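Putative hemin storage protein (Bordetella bronchiseptica, PDB 6AU1) cleaves deacetylated poly-beta-1,6-N-acetylglucosamine through the glycoside hydrolase domain that makes up this chain, an activity that can disrupt bacterial biofilms. Local coordinates at residues Tyr91-Phe99 and Ile141-Ala149; Phe75-Lys83 and Leu148-Gly156. All coordinates share one frame; numbering follows the deposited sequence.

Interaction 1 (Tyr91-Phe99 and Ile141-Ala149); sequences YAWLPVLTF and ISEIYEDLA
L94 and A92 meet Y145 and L148 where strand 89-94 of the (beta/alpha) barrel, a TIM-barrel-type glycoside hydrolase fold, lies against helix 135-151, which follows it in the chain. The axes of the short segments approach to 11.3 Å, with their N-to-C directions at 151°, nearly antiparallel, as in a beta-alpha unit whose helix returns along the outside of its strand.

Methyl packing forms the strand end of the contact. CD2 of L94 and CD2 of L148 reach toward each other tip to tip at 3.7 Å, and the L148 methyl also touches CB of A92. The first torsion of L94 sets CG anti to the backbone N (chi1 -156°), and chi2 then turns CD2 to the helix.

Two rings supply the CH-pi contacts. CD2 of L94 stands over the centre of the Y145 ring, so a methyl covers that face of the phenol. Beyond the strand, the F99 side chain slides past that of I144 in the opposite direction, and CD1 of I144 sits over one face of the F99 ring, toward its rim, 4.1 Å from the centroid. I141 crosses F99 at about a right angle, its CG1 4.0 Å from CD2 of F99. L216 of helix 195-223 and F159 of strand 156-159 also touch Y145.

Polar contact is sparse. V96 O is buried against CG2 of I141 at 3.4 Å and has no hydrogen-bond partner in the model. P95 O is satisfied: the Y145 hydroxyl donates to it at 2.7 Å from OH to O, arriving 51° above the carbonyl plane.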
# COMPACT_ATOMS: atom_id res chain seq x y z
N TYR A 91 -2.29 7.29 -9.06
CA TYR A 91 -1.38 6.18 -8.82
C TYR A 91 -2.17 4.89 -8.83
O TYR A 91 -3.26 4.84 -8.26
CB TYR A 91 -0.68 6.28 -7.46
CG TYR A 91 0.37 7.36 -7.28
CD1 TYR A 91 0.17 8.65 -7.73
CD2 TYR A 91 1.55 7.08 -6.59
CE1 TYR A 91 1.13 9.65 -7.53
CE2 TYR A 91 2.51 8.06 -6.38
CZ TYR A 91 2.29 9.34 -6.85
OH TYR A 91 3.24 10.32 -6.65
N ALA A 92 -1.64 3.85 -9.46
CA ALA A 92 -2.25 2.53 -9.37
C ALA A 92 -1.83 1.88 -8.06
O ALA A 92 -0.65 1.71 -7.81
CB ALA A 92 -1.85 1.66 -10.55
N TRP A 93 -2.81 1.55 -7.23
CA TRP A 93 -2.58 0.90 -5.94
C TRP A 93 -2.82 -0.60 -6.13
O TRP A 93 -3.93 -1.03 -6.44
CB TRP A 93 -3.51 1.53 -4.89
CG TRP A 93 -3.67 0.82 -3.59
CD1 TRP A 93 -2.75 0.04 -2.94
CD2 TRP A 93 -4.85 0.81 -2.79
NE1 TRP A 93 -3.29 -0.44 -1.77
CE2 TRP A 93 -4.58 0.02 -1.66
CE3 TRP A 93 -6.12 1.41 -2.91
CZ2 TRP A 93 -5.53 -0.21 -0.65
CZ3 TRP A 93 -7.07 1.18 -1.91
CH2 TRP A 93 -6.76 0.38 -0.79
N LEU A 94 -1.76 -1.40 -5.98
CA LEU A 94 -1.84 -2.84 -6.27
C LEU A 94 -1.07 -3.61 -5.20
O LEU A 94 -0.10 -3.10 -4.66
CB LEU A 94 -1.25 -3.11 -7.67
CG LEU A 94 -1.64 -4.33 -8.50
CD1 LEU A 94 -3.16 -4.41 -8.71
CD2 LEU A 94 -0.89 -4.32 -9.83
N PRO A 95 -1.49 -4.85 -4.91
CA PRO A 95 -0.70 -5.69 -4.00
C PRO A 95 0.68 -5.98 -4.57
O PRO A 95 0.88 -5.96 -5.78
CB PRO A 95 -1.52 -6.98 -3.91
CG PRO A 95 -2.91 -6.60 -4.34
CD PRO A 95 -2.69 -5.55 -5.40
N VAL A 96 1.62 -6.26 -3.69
CA VAL A 96 2.93 -6.70 -4.10
C VAL A 96 2.95 -8.23 -4.24
O VAL A 96 3.59 -8.78 -5.14
CB VAL A 96 4.00 -6.25 -3.09
CG1 VAL A 96 5.40 -6.69 -3.55
CG2 VAL A 96 3.94 -4.72 -2.91
N LEU A 97 2.26 -8.91 -3.32
CA LEU A 97 2.33 -10.37 -3.19
C LEU A 97 0.99 -11.08 -3.22
O LEU A 97 0.91 -12.23 -3.68
CB LEU A 97 3.03 -10.75 -1.88
CG LEU A 97 4.43 -10.20 -1.62
CD1 LEU A 97 4.88 -10.72 -0.26
CD2 LEU A 97 5.39 -10.60 -2.73
N THR A 98 -0.06 -10.45 -2.69
CA THR A 98 -1.34 -11.17 -2.51
C THR A 98 -2.17 -11.21 -3.79
O THR A 98 -2.95 -10.30 -4.07
CB THR A 98 -2.21 -10.56 -1.39
OG1 THR A 98 -2.53 -9.19 -1.69
CG2 THR A 98 -1.52 -10.64 -0.03
N PHE A 99 -1.98 -12.28 -4.55
CA PHE A 99 -2.81 -12.59 -5.71
C PHE A 99 -3.22 -14.04 -5.61
O PHE A 99 -2.38 -14.93 -5.68
CB PHE A 99 -2.05 -12.33 -7.01
CG PHE A 99 -1.60 -10.92 -7.16
CD1 PHE A 99 -2.46 -9.96 -7.70
CD2 PHE A 99 -0.33 -10.53 -6.75
CE1 PHE A 99 -2.05 -8.63 -7.82
CE2 PHE A 99 0.09 -9.21 -6.87
CZ PHE A 99 -0.78 -8.26 -7.41
N ILE A 141 3.47 -12.51 -10.81
CA ILE A 141 3.25 -11.16 -10.30
C ILE A 141 3.77 -10.13 -11.31
O ILE A 141 3.12 -9.12 -11.58
CB ILE A 141 3.94 -10.94 -8.93
CG1 ILE A 141 3.29 -11.85 -7.88
CG2 ILE A 141 3.83 -9.49 -8.50
CD1 ILE A 141 4.11 -11.95 -6.58
N SER A 142 4.95 -10.40 -11.85
CA SER A 142 5.53 -9.51 -12.86
C SER A 142 4.59 -9.32 -14.05
O SER A 142 4.46 -8.22 -14.59
CB SER A 142 6.87 -10.08 -13.32
OG SER A 142 7.79 -10.08 -12.24
N GLU A 143 3.93 -10.40 -14.45
CA GLU A 143 3.06 -10.35 -15.62
C GLU A 143 1.75 -9.63 -15.31
O GLU A 143 1.18 -8.96 -16.18
CB GLU A 143 2.79 -11.77 -16.14
CG GLU A 143 4.02 -12.34 -16.88
CD GLU A 143 3.87 -13.80 -17.25
OE1 GLU A 143 2.85 -14.41 -16.89
OE2 GLU A 143 4.79 -14.33 -17.91
N ILE A 144 1.29 -9.74 -14.07
CA ILE A 144 0.10 -8.99 -13.66
C ILE A 144 0.39 -7.49 -13.72
O ILE A 144 -0.43 -6.71 -14.20
CB ILE A 144 -0.36 -9.43 -12.24
CG1 ILE A 144 -0.88 -10.87 -12.30
CG2 ILE A 144 -1.46 -8.49 -11.71
CD1 ILE A 144 -1.14 -11.49 -10.92
N TYR A 145 1.57 -7.09 -13.25
CA TYR A 145 1.97 -5.68 -13.33
C TYR A 145 2.14 -5.24 -14.78
O TYR A 145 1.77 -4.11 -15.13
CB TYR A 145 3.27 -5.44 -12.53
CG TYR A 145 3.02 -5.10 -11.08
CD1 TYR A 145 2.69 -6.09 -10.15
CD2 TYR A 145 3.11 -3.79 -10.62
CE1 TYR A 145 2.46 -5.77 -8.80
CE2 TYR A 145 2.88 -3.46 -9.30
CZ TYR A 145 2.55 -4.45 -8.39
OH TYR A 145 2.32 -4.09 -7.07
N GLU A 146 2.68 -6.11 -15.62
CA GLU A 146 2.81 -5.79 -17.04
C GLU A 146 1.44 -5.55 -17.66
O GLU A 146 1.24 -4.60 -18.43
CB GLU A 146 3.54 -6.90 -17.79
CG GLU A 146 3.67 -6.67 -19.28
CD GLU A 146 4.49 -7.76 -19.98
OE1 GLU A 146 4.58 -8.88 -19.45
OE2 GLU A 146 5.05 -7.49 -21.05
N ASP A 147 0.49 -6.41 -17.30
CA ASP A 147 -0.87 -6.32 -17.85
C ASP A 147 -1.58 -5.05 -17.37
O ASP A 147 -2.31 -4.42 -18.14
CB ASP A 147 -1.69 -7.57 -17.48
CG ASP A 147 -1.23 -8.82 -18.23
OD1 ASP A 147 -0.47 -8.69 -19.21
OD2 ASP A 147 -1.64 -9.94 -17.84
N LEU A 148 -1.36 -4.68 -16.11
CA LEU A 148 -1.85 -3.39 -15.62
C LEU A 148 -1.32 -2.24 -16.48
O LEU A 148 -2.07 -1.34 -16.87
CB LEU A 148 -1.44 -3.17 -14.16
CG LEU A 148 -1.69 -1.76 -13.61
CD1 LEU A 148 -3.18 -1.47 -13.52
CD2 LEU A 148 -0.98 -1.56 -12.26
N ALA A 149 -0.03 -2.28 -16.76
CA ALA A 149 0.61 -1.20 -17.53
C ALA A 149 0.06 -1.13 -18.95
O ALA A 149 -0.04 -0.05 -19.54
CB ALA A 149 2.11 -1.38 -17.54

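Interaction 2 (Phe75-Lys83 and Leu148-Gly156); sequences FNRVAWQLK and LAKAAHFDG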
# COMPACT_ATOMS: atom_id res chain seq x y z
N PHE A 75 -10.68 0.13 -13.63
CA PHE A 75 -9.55 0.99 -13.26
C PHE A 75 -9.21 2.00 -14.37
O PHE A 75 -9.02 3.19 -14.08
CB PHE A 75 -8.30 0.16 -12.93
CG PHE A 75 -7.13 1.02 -12.53
CD1 PHE A 75 -7.00 1.45 -11.23
CD2 PHE A 75 -6.20 1.45 -13.48
CE1 PHE A 75 -5.93 2.27 -10.84
CE2 PHE A 75 -5.14 2.27 -13.12
CZ PHE A 75 -5.00 2.69 -11.80
N ASN A 76 -9.13 1.54 -15.61
CA ASN A 76 -8.74 2.45 -16.69
C ASN A 76 -9.69 3.64 -16.80
O ASN A 76 -9.25 4.78 -16.95
CB ASN A 76 -8.67 1.71 -18.04
CG ASN A 76 -10.04 1.27 -18.56
OD1 ASN A 76 -10.81 0.63 -17.84
ND2 ASN A 76 -10.35 1.63 -19.82
N ARG A 77 -10.99 3.39 -16.70
CA ARG A 77 -11.92 4.49 -16.95
C ARG A 77 -12.01 5.46 -15.75
O ARG A 77 -12.16 6.66 -15.94
CB ARG A 77 -13.30 3.96 -17.34
CG ARG A 77 -14.11 3.35 -16.22
CD ARG A 77 -15.03 2.24 -16.77
NE ARG A 77 -15.71 2.60 -18.02
CZ ARG A 77 -16.92 3.15 -18.11
NH1 ARG A 77 -17.61 3.42 -17.01
NH2 ARG A 77 -17.45 3.41 -19.30
N VAL A 78 -11.83 4.95 -14.54
CA VAL A 78 -11.83 5.83 -13.37
C VAL A 78 -10.55 6.66 -13.36
O VAL A 78 -10.57 7.85 -13.07
CB VAL A 78 -11.98 5.05 -12.07
CG1 VAL A 78 -11.89 5.97 -10.85
CG2 VAL A 78 -13.33 4.30 -12.08
N ALA A 79 -9.44 6.03 -13.73
CA ALA A 79 -8.17 6.75 -13.82
C ALA A 79 -8.26 7.86 -14.86
O ALA A 79 -7.86 9.00 -14.60
CB ALA A 79 -7.03 5.80 -14.15
N TRP A 80 -8.80 7.56 -16.04
CA TRP A 80 -8.90 8.60 -17.07
C TRP A 80 -9.82 9.74 -16.63
O TRP A 80 -9.54 10.92 -16.90
CB TRP A 80 -9.41 8.01 -18.40
CG TRP A 80 -8.30 7.50 -19.31
CD1 TRP A 80 -8.17 6.24 -19.83
CD2 TRP A 80 -7.16 8.24 -19.76
NE1 TRP A 80 -7.03 6.16 -20.60
CE2 TRP A 80 -6.39 7.37 -20.57
CE3 TRP A 80 -6.71 9.56 -19.58
CZ2 TRP A 80 -5.21 7.78 -21.19
CZ3 TRP A 80 -5.54 9.95 -20.18
CH2 TRP A 80 -4.80 9.07 -20.98
N GLN A 81 -10.92 9.42 -15.96
CA GLN A 81 -11.86 10.47 -15.58
C GLN A 81 -11.29 11.33 -14.47
O GLN A 81 -11.49 12.55 -14.47
CB GLN A 81 -13.21 9.90 -15.17
CG GLN A 81 -13.95 9.27 -16.34
CD GLN A 81 -15.45 9.38 -16.22
OE1 GLN A 81 -15.97 10.25 -15.52
NE2 GLN A 81 -16.17 8.49 -16.90
N LEU A 82 -10.60 10.71 -13.51
CA LEU A 82 -9.89 11.48 -12.49
C LEU A 82 -8.87 12.43 -13.12
O LEU A 82 -8.81 13.61 -12.77
CB LEU A 82 -9.20 10.55 -11.49
CG LEU A 82 -10.12 9.94 -10.45
CD1 LEU A 82 -9.37 8.87 -9.66
CD2 LEU A 82 -10.66 11.01 -9.50
N LYS A 83 -8.09 11.92 -14.07
CA LYS A 83 -7.06 12.74 -14.71
C LYS A 83 -7.65 13.90 -15.51
O LYS A 83 -7.21 15.04 -15.37
CB LYS A 83 -6.17 11.88 -15.63
CG LYS A 83 -5.27 10.92 -14.85
CD LYS A 83 -4.30 10.16 -15.76
CE LYS A 83 -3.31 11.10 -16.44
NZ LYS A 83 -2.51 11.92 -15.49
N LEU A 148 -1.36 -4.68 -16.11
CA LEU A 148 -1.85 -3.39 -15.62
C LEU A 148 -1.32 -2.24 -16.48
O LEU A 148 -2.07 -1.34 -16.87
CB LEU A 148 -1.44 -3.17 -14.16
CG LEU A 148 -1.69 -1.76 -13.61
CD1 LEU A 148 -3.18 -1.47 -13.52
CD2 LEU A 148 -0.98 -1.56 -12.26
N ALA A 149 -0.03 -2.28 -16.76
CA ALA A 149 0.61 -1.20 -17.53
C ALA A 149 0.06 -1.13 -18.95
O ALA A 149 -0.04 -0.05 -19.54
CB ALA A 149 2.11 -1.38 -17.54
N LYS A 150 -0.31 -2.29 -19.50
CA LYS A 150 -0.93 -2.37 -20.82
C LYS A 150 -2.37 -1.86 -20.81
O LYS A 150 -2.87 -1.35 -21.81
CB LYS A 150 -0.92 -3.82 -21.32
CG LYS A 150 0.44 -4.40 -21.63
CD LYS A 150 0.30 -5.90 -21.90
CE LYS A 150 1.53 -6.50 -22.55
NZ LYS A 150 1.36 -7.95 -22.84
N ALA A 151 -3.05 -2.03 -19.68
CA ALA A 151 -4.50 -1.83 -19.62
C ALA A 151 -4.90 -0.39 -19.33
O ALA A 151 -6.05 -0.00 -19.59
CB ALA A 151 -5.11 -2.75 -18.56
N ALA A 152 -3.99 0.39 -18.79
CA ALA A 152 -4.38 1.70 -18.29
C ALA A 152 -3.23 2.69 -18.32
O ALA A 152 -2.07 2.31 -18.37
CB ALA A 152 -4.93 1.58 -16.87
N HIS A 153 -3.59 3.97 -18.27
CA HIS A 153 -2.62 5.05 -18.21
C HIS A 153 -2.67 5.68 -16.82
O HIS A 153 -3.74 6.07 -16.35
CB HIS A 153 -2.94 6.09 -19.28
CG HIS A 153 -1.99 7.25 -19.29
ND1 HIS A 153 -2.31 8.48 -18.75
CD2 HIS A 153 -0.73 7.37 -19.78
CE1 HIS A 153 -1.29 9.30 -18.90
NE2 HIS A 153 -0.32 8.66 -19.52
N PHE A 154 -1.52 5.77 -16.16
CA PHE A 154 -1.48 6.33 -14.81
C PHE A 154 -0.10 6.91 -14.54
O PHE A 154 0.82 6.74 -15.34
CB PHE A 154 -1.84 5.28 -13.76
CG PHE A 154 -1.14 3.97 -13.95
CD1 PHE A 154 -1.68 2.98 -14.75
CD2 PHE A 154 0.08 3.73 -13.32
CE1 PHE A 154 -1.03 1.77 -14.93
CE2 PHE A 154 0.73 2.52 -13.49
CZ PHE A 154 0.17 1.55 -14.30
N ASP A 155 0.04 7.61 -13.42
CA ASP A 155 1.21 8.45 -13.17
C ASP A 155 2.19 7.86 -12.17
O ASP A 155 3.35 8.27 -12.11
CB ASP A 155 0.75 9.81 -12.68
CG ASP A 155 -0.21 10.47 -13.64
OD1 ASP A 155 0.25 10.84 -14.74
OD2 ASP A 155 -1.41 10.61 -13.30
N GLY A 156 1.72 6.91 -11.38
CA GLY A 156 2.57 6.32 -10.36
C GLY A 156 2.05 4.99 -9.89
O GLY A 156 0.98 4.54 -10.31
O HOH W 1 -6.16 4.80 -17.58
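Helix 75-86 and the turn that brings helix 135-151 back into strand 156-159 are neighbours on the outer layer of the TIM-type barrel, and F75 meets A152 and F154 where they join. A152 is the first residue to leave the helical conformation, and its CA lies 4.7 Å from that of N76.

The inward side is apolar. CB of A152 abuts the F75 ring at its edge, in plane, 3.6 Å from CD2. F75 and F154 form an offset edge-to-face pair, the edge of F75 toward the face of F154, with planes at 79° and centroids 6.0 Å apart. L148 CD1 comes obliquely to the same F75 ring atom, CD2, at 4.2 Å.

Farther out, the six-membered ring of W80 and the imidazole of H153 lie nearly parallel, 10° between planes, but are slid apart and barely overlap. W80 CH2 to H153 ND1 and W80 CZ2 to H153 CB are both 3.4 Å, while CE of K83 approaches the edge of the imidazole.

K83 carries the charged contact. Bends at chi3 and chi4 curl its chain past H153 and bring the ammonium to D155. NZ donates to OD2 at 2.8 Å, on the syn lone pair of that oxygen, and weakly to OD1, making a salt bridge. OD2 also accepts from V90 N, so the carboxylate ties the helix to the start of strand 89-94.

One water links the backbones, accepting from H153 N at 2.8 Å and donating to N76 O. A helix packed against the turn that leads from the next helix into its parallel strand fits the repeating beta/alpha units of a TIM-type barrel.

Both contacts use helix 135-151 and share L148: interaction 1 fastens the helix inward to strand 89-94 and the loop beyond it, while interaction 2 joins its C-terminal end and the following turn laterally to helix 75-86. Interaction 1, whose centre lies about 12 Å from that of the chain, is wholly buried and mainly apolar. The centre of interaction 2 lies about 17 Å out, and its chemistry grades from an aromatic interior to a salt bridge, a histidine and water toward the surface. They meet at A92, whose CB lies 3.5 Å from CZ of F75 and whose N probably hydrogen-bonds to G156 O.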